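Local coordinates for EDTA monooxygenase (EDTA-degrading bacterium BNC1, PDB 5DQP), which probably oxidises the chelator EDTA as a monooxygenase that works with FMN and a partner flavin reductase, at residues Glu228-Leu234 with Thr261-Phe267; Val244-Arg248 with Glu376-Gly380; Ile32-Tyr38 with Pro72-Leu78. All coordinates share one frame; numbering follows the deposited sequence.

Interaction 1: Glu228-Leu234 with Thr261-Phe267; sequences EIIYAFL and TLVLPSF
Ile229 to Ala232 lie beside Leu262 to Pro265 as two neighbouring parallel strands, the pair that helix 237-253 connects in a beta-alpha-beta unit of the TIM-barrel fold. The short axes twist by 39° against each other. In the tight part, five backbone bonds alternate from strand to strand: Glu228 O takes Leu262 N at 2.8 Å, Ile230 gives its N to Leu262 O and its O to Leu264 N, and Ala232 does likewise between Leu264 O and Ser266 N.

The side chains fall on two faces. On one, Ile229 CG2 meets Leu264 CG at 3.7 Å, placed there because CG1 occupies the position beside the backbone N (chi1 -47°) and leaves CG2 anti to it; Tyr231 shares this face and meets Phe54 edge-to-face. The other face, turned to helix 237-253, pairs Ile230 CD1 with Thr261 CG2 at 3.6 Å and Ala232 CB with Val263 CG1 at 3.9 Å.

Toward the C-terminal end the pairing loosens. A water accepts from Leu234 N (3.1 Å) and donates to Ser266 O (2.8 Å), and the Phe233 side chain is exposed. Leu234 still packs inward, its CD2 at 3.6 Å from Phe267 CB and its CD1 crossing Pro265. The chemistry implies strands locked mainly by their peptide groups, with a few aliphatic contacts on each face and water taking over where the strands part.

Interaction 2: Val244-Arg248 with Glu376-Gly380; sequences VAEAR and EAADG
The helical turn at Val244 comes up to the loop at Ala377 with a CA-CA distance of 6.2 Å, the approach of a helix flank to an irregular chain. That loop starts as a Schellman motif: Glu376, with positive phi, is the C-prime residue closing helix 362-374, with Ala377 N bonded to Trp372 O and Glu376 N to Trp373 O. From there the chain runs on to strand 380-383 of the TIM barrel. Val244 packs its branches against the backbone of the loop, its CB 3.6 Å from Glu376 O and its CG2 3.7 Å from Ala377 C.

One turn later, Arg248 carries the polar part. Its CG is anti to the carbonyl carbon (chi1 -66°) and the chain is extended from there, which sends the guanidinium over Val244 CG1, lying against one of its faces, to the acids beyond. Arg248 NH1 and NH2 both grip Glu376 OE2, at 3.1 and 3.2 Å, meeting that oxygen nearly end-on; the carboxylate plane stands 83° from the guanidinium. The Asp379 carboxylate instead lies nearly coplanar with the guanidinium, and Asp379 OD1 offers its syn lone pair to Arg248 NH2 at 3.0 Å. The result is a salt-bridge network of one base and two acids. A leucine in place of Arg248 would probably leave Glu376 and Asp379 as neighbouring negative charges without their shared counter-charge, and Glu376 freer to turn. Arg4 forms long, weak ion pairs with the two acids. Asp379 OD2 is held from strand 262-271 by Val263 N, and a water bridges the Arg248 and Asp379 side chains, accepting from Arg248 NE at 2.9 Å and donating to Asp379 OD2 at 2.6 Å.

Interaction 3: Ile32-Tyr38 with Pro72-Leu78; sequences IFDLENY and PFDPIVL
Leu78 CD2 sits over the centre of the Tyr38 ring, a CH-pi contact 4.0 Å from the centroid and 11° off the ring normal. Asn37 ND2 lies over the opposite face, so the ring is sandwiched between a methyl and an amide nitrogen. CG of Tyr38, anti to the carbonyl carbon (chi1 -57°), carries the phenol across toward Leu78.

Further packing gathers round Pro72 and Phe73, some of it carbon against oxygen. Pro72 CB meets Phe33 CE1 at 3.6 Å, while its CG lies 3.4 Å from Tyr38 OH. The Phe73 ring enters edge first: its CE2 is 3.9 Å from Tyr38 CE2, and its CZ approaches Phe33 O at 3.5 Å.

These segments begin helices 35-47 and 75-85, which follow strands 7-11 and 52-55 of the TIM barrel and pack in its outer layer. Each has an aspartate N-cap: Asp34 OD1 accepts from Glu36 N, met from above the carboxylate plane, and Asp74 OD1 takes Val77 N with its anti lone pair.

Among the polar bonds, Tyr38 OH donates to Ile32 O at 2.6 Å, fixing the phenol to the turn before its own helix. The second subunit joins in too: Phe166 of that chain meets Phe33 edge-to-face, and Asp74 OD2 is hydrogen-bonded to Gln108 of the second subunit.

Overall arrangement
Along the chain, interaction 3 closes before interaction 1 opens, whereas the segments of interactions 1 and 2 alternate. Those two touch, with centres 8 Å apart, and helix 237-253, which carries one segment of interaction 2, joins the two strands of interaction 1; Val263 and Asp379 tie strand 262-271 to the loop entering strand 380-383. Interaction 3 is centred about 24 Å from interaction 1 and 32 Å from interaction 2, across the chain's centre from the latter. All belong to one luciferase-like TIM barrel: two contacts join neighbouring strands, a helix and a loop, while the third joins early helices next to the second subunit, spreading them from core to dimer interface.

Interaction 1: Glu228-Leu234 with Thr261-Phe267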
loop_
_atom_site.group_PDB
_atom_site.type_symbol
_atom_site.label_atom_id
_atom_site.label_comp_id
_atom_site.label_asym_id
_atom_site.label_seq_id
_atom_site.Cartn_x
_atom_site.Cartn_y
_atom_site.Cartn_z
ATOM N N GLU A 228 -12.670 17.135 1.033
ATOM C CA GLU A 228 -13.077 17.617 -0.279
ATOM C C GLU A 228 -14.216 16.799 -0.829
ATOM O O GLU A 228 -15.022 17.310 -1.612
ATOM C CB GLU A 228 -11.894 17.566 -1.243
ATOM C CG GLU A 228 -10.674 18.149 -0.580
ATOM C CD GLU A 228 -9.447 18.145 -1.458
ATOM O OE1 GLU A 228 -8.540 17.308 -1.223
ATOM O OE2 GLU A 228 -9.394 18.989 -2.373
ATOM N N ILE A 229 -14.279 15.533 -0.430
ATOM C CA ILE A 229 -15.440 14.691 -0.647
ATOM C C ILE A 229 -15.948 14.233 0.707
ATOM O O ILE A 229 -15.169 13.815 1.574
ATOM C CB ILE A 229 -15.140 13.473 -1.531
ATOM C CG1 ILE A 229 -14.359 13.872 -2.782
ATOM C CG2 ILE A 229 -16.446 12.776 -1.882
ATOM C CD1 ILE A 229 -13.962 12.664 -3.638
ATOM N N ILE A 230 -17.257 14.312 0.880
ATOM C CA ILE A 230 -17.929 13.855 2.082
ATOM C C ILE A 230 -18.938 12.794 1.665
ATOM O O ILE A 230 -19.780 13.039 0.788
ATOM C CB ILE A 230 -18.620 15.025 2.805
ATOM C CG1 ILE A 230 -17.651 16.218 2.948
ATOM C CG2 ILE A 230 -19.252 14.541 4.117
ATOM C CD1 ILE A 230 -18.304 17.490 3.469
ATOM N N TYR A 231 -18.836 11.617 2.279
ATOM C CA TYR A 231 -19.849 10.576 2.145
ATOM C C TYR A 231 -20.985 10.839 3.114
ATOM O O TYR A 231 -20.757 11.248 4.251
ATOM C CB TYR A 231 -19.270 9.201 2.439
ATOM C CG TYR A 231 -18.222 8.755 1.474
ATOM C CD1 TYR A 231 -17.981 9.463 0.295
ATOM C CD2 TYR A 231 -17.476 7.614 1.726
ATOM C CE1 TYR A 231 -17.022 9.036 -0.601
ATOM C CE2 TYR A 231 -16.524 7.169 0.831
ATOM C CZ TYR A 231 -16.297 7.877 -0.328
ATOM O OH TYR A 231 -15.330 7.437 -1.205
ATOM N N ALA A 232 -22.213 10.593 2.659
ATOM C CA ALA A 232 -23.395 10.886 3.451
ATOM C C ALA A 232 -24.344 9.699 3.451
ATOM O O ALA A 232 -24.295 8.814 2.587
ATOM C CB ALA A 232 -24.136 12.140 2.943
ATOM N N PHE A 233 -25.210 9.704 4.449
ATOM C CA PHE A 233 -26.274 8.729 4.577
ATOM C C PHE A 233 -27.375 9.066 3.578
ATOM O O PHE A 233 -27.679 10.237 3.328
ATOM C CB PHE A 233 -26.802 8.744 6.014
ATOM C CG PHE A 233 -27.923 7.793 6.267
ATOM C CD1 PHE A 233 -27.703 6.420 6.240
ATOM C CD2 PHE A 233 -29.195 8.267 6.576
ATOM C CE1 PHE A 233 -28.742 5.544 6.487
ATOM C CE2 PHE A 233 -30.231 7.397 6.827
ATOM C CZ PHE A 233 -30.007 6.032 6.776
ATOM N N LEU A 234 -27.946 8.037 2.964
ATOM C CA LEU A 234 -29.054 8.254 2.040
ATOM C C LEU A 234 -30.351 8.198 2.847
ATOM O O LEU A 234 -31.072 7.201 2.872
ATOM C CB LEU A 234 -29.018 7.245 0.906
ATOM C CG LEU A 234 -30.107 7.493 -0.149
ATOM C CD1 LEU A 234 -29.614 8.466 -1.175
ATOM C CD2 LEU A 234 -30.578 6.188 -0.810
ATOM N N THR A 261 -15.934 21.289 -2.161
ATOM C CA THR A 261 -16.599 20.218 -1.426
ATOM C C THR A 261 -17.679 19.558 -2.282
ATOM O O THR A 261 -18.577 20.229 -2.802
ATOM C CB THR A 261 -17.236 20.768 -0.135
ATOM O OG1 THR A 261 -16.215 21.312 0.718
ATOM C CG2 THR A 261 -18.015 19.674 0.607
ATOM N N LEU A 262 -17.588 18.244 -2.412
ATOM C CA LEU A 262 -18.620 17.414 -3.010
ATOM C C LEU A 262 -19.190 16.506 -1.928
ATOM O O LEU A 262 -18.438 15.985 -1.097
ATOM C CB LEU A 262 -18.044 16.584 -4.164
ATOM C CG LEU A 262 -17.370 17.361 -5.309
ATOM C CD1 LEU A 262 -16.668 16.377 -6.223
ATOM C CD2 LEU A 262 -18.404 18.138 -6.100
ATOM N N VAL A 263 -20.522 16.350 -1.921
ATOM C CA VAL A 263 -21.229 15.434 -1.027
ATOM C C VAL A 263 -21.788 14.270 -1.843
ATOM O O VAL A 263 -22.520 14.475 -2.827
ATOM C CB VAL A 263 -22.360 16.152 -0.259
ATOM C CG1 VAL A 263 -23.128 15.168 0.627
ATOM C CG2 VAL A 263 -21.810 17.302 0.565
ATOM N N LEU A 264 -21.478 13.049 -1.417
ATOM C CA LEU A 264 -21.916 11.831 -2.104
ATOM C C LEU A 264 -22.614 10.912 -1.107
ATOM O O LEU A 264 -21.934 10.228 -0.323
ATOM C CB LEU A 264 -20.750 11.093 -2.753
ATOM C CG LEU A 264 -19.672 11.890 -3.472
ATOM C CD1 LEU A 264 -18.751 10.936 -4.211
ATOM C CD2 LEU A 264 -20.275 12.900 -4.429
ATOM N N PRO A 265 -23.953 10.876 -1.102
ATOM C CA PRO A 265 -24.666 9.859 -0.321
ATOM C C PRO A 265 -24.354 8.465 -0.840
ATOM O O PRO A 265 -24.157 8.257 -2.036
ATOM C CB PRO A 265 -26.146 10.219 -0.532
ATOM C CG PRO A 265 -26.153 11.648 -0.976
ATOM C CD PRO A 265 -24.899 11.732 -1.843
ATOM N N SER A 266 -24.299 7.513 0.081
ATOM C CA SER A 266 -23.902 6.147 -0.196
ATOM C C SER A 266 -25.137 5.273 -0.099
ATOM O O SER A 266 -25.962 5.463 0.797
ATOM C CB SER A 266 -22.819 5.678 0.798
ATOM O OG SER A 266 -22.350 4.371 0.489
ATOM N N PHE A 267 -25.273 4.319 -1.013
ATOM C CA PHE A 267 -26.431 3.439 -0.931
ATOM C C PHE A 267 -26.148 2.128 -1.654
ATOM O O PHE A 267 -25.218 2.021 -2.467
ATOM C CB PHE A 267 -27.681 4.118 -1.504
ATOM C CG PHE A 267 -27.698 4.178 -2.999
ATOM C CD1 PHE A 267 -26.902 5.069 -3.666
ATOM C CD2 PHE A 267 -28.496 3.325 -3.735
ATOM C CE1 PHE A 267 -26.899 5.113 -5.041
ATOM C CE2 PHE A 267 -28.499 3.386 -5.117
ATOM C CZ PHE A 267 -27.702 4.273 -5.764
HETATM O O HOH W 1 -27.220 5.083 3.268
#

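Interaction 2: Val244-Arg248 with Glu376-Gly380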
loop_
_atom_site.group_PDB
_atom_site.type_symbol
_atom_site.label_atom_id
_atom_site.label_comp_id
_atom_site.label_asym_id
_atom_site.label_seq_id
_atom_site.Cartn_x
_atom_site.Cartn_y
_atom_site.Cartn_z
ATOM N N VAL A 244 -26.048 19.015 2.412
ATOM C CA VAL A 244 -25.215 19.646 1.389
ATOM C C VAL A 244 -25.051 21.132 1.680
ATOM O O VAL A 244 -23.937 21.664 1.654
ATOM C CB VAL A 244 -25.811 19.421 -0.016
ATOM C CG1 VAL A 244 -25.097 20.303 -1.058
ATOM C CG2 VAL A 244 -25.767 17.946 -0.407
ATOM N N ALA A 245 -26.163 21.832 1.942
ATOM C CA ALA A 245 -26.074 23.271 2.170
ATOM C C ALA A 245 -25.168 23.583 3.357
ATOM O O ALA A 245 -24.355 24.510 3.292
ATOM C CB ALA A 245 -27.465 23.869 2.389
ATOM N N GLU A 246 -25.308 22.826 4.454
ATOM C CA GLU A 246 -24.466 23.013 5.639
ATOM C C GLU A 246 -23.012 22.627 5.399
ATOM O O GLU A 246 -22.118 23.227 6.004
ATOM C CB GLU A 246 -24.999 22.196 6.824
ATOM C CG GLU A 246 -26.352 22.667 7.349
ATOM C CD GLU A 246 -26.845 21.846 8.532
ATOM O OE1 GLU A 246 -28.049 21.945 8.860
ATOM O OE2 GLU A 246 -26.032 21.103 9.132
ATOM N N ALA A 247 -22.750 21.623 4.557
ATOM C CA ALA A 247 -21.364 21.297 4.216
ATOM C C ALA A 247 -20.727 22.442 3.449
ATOM O O ALA A 247 -19.608 22.874 3.760
ATOM C CB ALA A 247 -21.294 20.002 3.399
ATOM N N ARG A 248 -21.429 22.946 2.435
ATOM C CA ARG A 248 -20.880 24.038 1.642
ATOM C C ARG A 248 -20.664 25.275 2.494
ATOM O O ARG A 248 -19.665 25.980 2.330
ATOM C CB ARG A 248 -21.811 24.375 0.485
ATOM C CG ARG A 248 -21.902 23.274 -0.511
ATOM C CD ARG A 248 -22.856 23.650 -1.606
ATOM N NE ARG A 248 -22.963 22.596 -2.604
ATOM C CZ ARG A 248 -23.781 22.655 -3.650
ATOM N NH1 ARG A 248 -24.538 23.728 -3.828
ATOM N NH2 ARG A 248 -23.849 21.643 -4.510
ATOM N N GLU A 376 -29.999 19.127 -5.641
ATOM C CA GLU A 376 -28.856 19.449 -4.802
ATOM C C GLU A 376 -28.931 18.774 -3.443
ATOM O O GLU A 376 -28.479 19.332 -2.435
ATOM C CB GLU A 376 -28.725 20.959 -4.631
ATOM C CG GLU A 376 -28.906 21.723 -5.937
ATOM C CD GLU A 376 -27.599 22.208 -6.548
ATOM O OE1 GLU A 376 -27.553 22.366 -7.790
ATOM O OE2 GLU A 376 -26.624 22.442 -5.797
ATOM N N ALA A 377 -29.538 17.592 -3.387
ATOM C CA ALA A 377 -29.382 16.738 -2.221
ATOM C C ALA A 377 -28.138 15.874 -2.324
ATOM O O ALA A 377 -27.869 15.082 -1.413
ATOM C CB ALA A 377 -30.614 15.855 -2.032
ATOM N N ALA A 378 -27.368 16.033 -3.398
ATOM C CA ALA A 378 -26.203 15.207 -3.694
ATOM C C ALA A 378 -25.428 15.853 -4.832
ATOM O O ALA A 378 -26.025 16.438 -5.738
ATOM C CB ALA A 378 -26.640 13.796 -4.103
ATOM N N ASP A 379 -24.100 15.742 -4.787
ATOM C CA ASP A 379 -23.298 16.021 -5.975
ATOM C C ASP A 379 -22.994 14.762 -6.791
ATOM O O ASP A 379 -22.399 14.863 -7.870
ATOM C CB ASP A 379 -21.991 16.721 -5.577
ATOM C CG ASP A 379 -22.246 17.997 -4.769
ATOM O OD1 ASP A 379 -22.713 18.990 -5.374
ATOM O OD2 ASP A 379 -22.018 18.003 -3.532
ATOM N N GLY A 380 -23.382 13.602 -6.282
ATOM C CA GLY A 380 -23.096 12.325 -6.893
ATOM C C GLY A 380 -23.319 11.279 -5.822
ATOM O O GLY A 380 -23.867 11.581 -4.771
HETATM O O HOH W 2 -21.295 20.264 -2.592
#

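Interaction 3: Ile32-Tyr38 with Pro72-Leu78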
loop_
_atom_site.group_PDB
_atom_site.type_symbol
_atom_site.label_atom_id
_atom_site.label_comp_id
_atom_site.label_asym_id
_atom_site.label_seq_id
_atom_site.Cartn_x
_atom_site.Cartn_y
_atom_site.Cartn_z
ATOM N N ILE A 32 -11.880 -13.409 -2.985
ATOM C CA ILE A 32 -11.590 -12.117 -2.369
ATOM C C ILE A 32 -10.112 -11.945 -2.060
ATOM O O ILE A 32 -9.685 -10.848 -1.669
ATOM C CB ILE A 32 -12.420 -11.871 -1.087
ATOM C CG1 ILE A 32 -12.015 -12.829 0.031
ATOM C CG2 ILE A 32 -13.915 -12.009 -1.396
ATOM C CD1 ILE A 32 -12.745 -12.542 1.347
ATOM N N PHE A 33 -9.316 -12.996 -2.220
ATOM C CA PHE A 33 -7.877 -12.913 -2.036
ATOM C C PHE A 33 -7.115 -12.901 -3.354
ATOM O O PHE A 33 -5.892 -13.069 -3.356
ATOM C CB PHE A 33 -7.411 -14.068 -1.150
ATOM C CG PHE A 33 -8.132 -14.133 0.179
ATOM C CD1 PHE A 33 -7.969 -13.119 1.118
ATOM C CD2 PHE A 33 -8.982 -15.196 0.473
ATOM C CE1 PHE A 33 -8.624 -13.166 2.331
ATOM C CE2 PHE A 33 -9.650 -15.252 1.685
ATOM C CZ PHE A 33 -9.466 -14.232 2.617
ATOM N N ASP A 34 -7.806 -12.688 -4.467
ATOM C CA ASP A 34 -7.219 -12.741 -5.797
ATOM C C ASP A 34 -7.260 -11.347 -6.415
ATOM O O ASP A 34 -8.334 -10.753 -6.541
ATOM C CB ASP A 34 -7.975 -13.748 -6.663
ATOM C CG ASP A 34 -7.456 -13.794 -8.106
ATOM O OD1 ASP A 34 -6.381 -13.222 -8.400
ATOM O OD2 ASP A 34 -8.120 -14.424 -8.956
ATOM N N LEU A 35 -6.097 -10.835 -6.809
ATOM C CA LEU A 35 -6.040 -9.515 -7.425
ATOM C C LEU A 35 -7.008 -9.407 -8.605
ATOM O O LEU A 35 -7.652 -8.364 -8.802
ATOM C CB LEU A 35 -4.605 -9.209 -7.870
ATOM C CG LEU A 35 -4.397 -7.908 -8.649
ATOM C CD1 LEU A 35 -4.838 -6.669 -7.794
ATOM C CD2 LEU A 35 -2.922 -7.826 -9.124
ATOM N N GLU A 36 -7.129 -10.473 -9.400
ATOM C CA GLU A 36 -7.993 -10.418 -10.576
ATOM C C GLU A 36 -9.448 -10.180 -10.200
ATOM O O GLU A 36 -10.197 -9.582 -10.981
ATOM C CB GLU A 36 -7.853 -11.696 -11.398
ATOM C CG GLU A 36 -6.452 -11.883 -12.003
ATOM C CD GLU A 36 -5.984 -10.683 -12.834
ATOM O OE1 GLU A 36 -6.817 -10.117 -13.591
ATOM O OE2 GLU A 36 -4.788 -10.310 -12.726
ATOM N N ASN A 37 -9.871 -10.622 -9.014
ATOM C CA ASN A 37 -11.204 -10.272 -8.541
ATOM C C ASN A 37 -11.391 -8.757 -8.511
ATOM O O ASN A 37 -12.470 -8.253 -8.825
ATOM C CB ASN A 37 -11.435 -10.869 -7.151
ATOM C CG ASN A 37 -12.815 -10.558 -6.590
ATOM O OD1 ASN A 37 -13.816 -11.092 -7.059
ATOM N ND2 ASN A 37 -12.867 -9.711 -5.548
ATOM N N TYR A 38 -10.365 -8.016 -8.107
ATOM C CA TYR A 38 -10.502 -6.564 -8.044
ATOM C C TYR A 38 -10.243 -5.915 -9.393
ATOM O O TYR A 38 -10.887 -4.916 -9.724
ATOM C CB TYR A 38 -9.569 -6.003 -6.964
ATOM C CG TYR A 38 -9.891 -6.663 -5.645
ATOM C CD1 TYR A 38 -10.909 -6.161 -4.829
ATOM C CD2 TYR A 38 -9.226 -7.813 -5.247
ATOM C CE1 TYR A 38 -11.253 -6.782 -3.647
ATOM C CE2 TYR A 38 -9.547 -8.448 -4.054
ATOM C CZ TYR A 38 -10.579 -7.932 -3.263
ATOM O OH TYR A 38 -10.922 -8.553 -2.084
ATOM N N PRO A 72 -10.055 -7.788 3.307
ATOM C CA PRO A 72 -9.044 -8.846 3.146
ATOM C C PRO A 72 -7.622 -8.325 2.871
ATOM O O PRO A 72 -6.671 -9.100 3.041
ATOM C CB PRO A 72 -9.597 -9.696 1.979
ATOM C CG PRO A 72 -10.508 -8.777 1.246
ATOM C CD PRO A 72 -11.102 -7.856 2.273
ATOM N N PHE A 73 -7.439 -7.055 2.488
ATOM C CA PHE A 73 -6.128 -6.511 2.141
ATOM C C PHE A 73 -5.982 -5.075 2.626
ATOM O O PHE A 73 -6.959 -4.321 2.698
ATOM C CB PHE A 73 -5.878 -6.453 0.638
ATOM C CG PHE A 73 -5.795 -7.763 -0.021
ATOM C CD1 PHE A 73 -4.677 -8.575 0.150
ATOM C CD2 PHE A 73 -6.814 -8.180 -0.862
ATOM C CE1 PHE A 73 -4.591 -9.797 -0.488
ATOM C CE2 PHE A 73 -6.738 -9.391 -1.497
ATOM C CZ PHE A 73 -5.616 -10.211 -1.309
ATOM N N ASP A 74 -4.739 -4.685 2.900
ATOM C CA ASP A 74 -4.435 -3.273 3.093
ATOM C C ASP A 74 -4.875 -2.486 1.864
ATOM O O ASP A 74 -4.561 -2.883 0.733
ATOM C CB ASP A 74 -2.948 -3.035 3.334
ATOM C CG ASP A 74 -2.647 -1.564 3.615
ATOM O OD1 ASP A 74 -2.505 -0.797 2.634
ATOM O OD2 ASP A 74 -2.589 -1.168 4.804
ATOM N N PRO A 75 -5.585 -1.383 2.035
ATOM C CA PRO A 75 -6.189 -0.704 0.879
ATOM C C PRO A 75 -5.187 0.085 0.055
ATOM O O PRO A 75 -5.362 0.199 -1.159
ATOM C CB PRO A 75 -7.243 0.211 1.521
ATOM C CG PRO A 75 -6.788 0.396 2.919
ATOM C CD PRO A 75 -6.149 -0.906 3.311
ATOM N N ILE A 76 -4.148 0.637 0.684
ATOM C CA ILE A 76 -3.109 1.345 -0.069
ATOM C C ILE A 76 -2.402 0.377 -1.015
ATOM O O ILE A 76 -2.218 0.671 -2.203
ATOM C CB ILE A 76 -2.119 2.039 0.895
ATOM C CG1 ILE A 76 -2.863 2.976 1.866
ATOM C CG2 ILE A 76 -1.103 2.868 0.133
ATOM C CD1 ILE A 76 -1.954 3.686 2.915
ATOM N N VAL A 77 -2.035 -0.812 -0.511
ATOM C CA VAL A 77 -1.403 -1.856 -1.337
ATOM C C VAL A 77 -2.328 -2.294 -2.471
ATOM O O VAL A 77 -1.930 -2.334 -3.646
ATOM C CB VAL A 77 -1.002 -3.045 -0.440
ATOM C CG1 VAL A 77 -0.686 -4.305 -1.238
ATOM C CG2 VAL A 77 0.146 -2.647 0.474
ATOM N N LEU A 78 -3.585 -2.626 -2.141
ATOM C CA LEU A 78 -4.546 -3.014 -3.176
ATOM C C LEU A 78 -4.714 -1.908 -4.222
ATOM O O LEU A 78 -4.681 -2.173 -5.428
ATOM C CB LEU A 78 -5.896 -3.394 -2.531
ATOM C CG LEU A 78 -6.985 -4.066 -3.361
ATOM C CD1 LEU A 78 -6.411 -5.175 -4.241
ATOM C CD2 LEU A 78 -8.136 -4.591 -2.462
#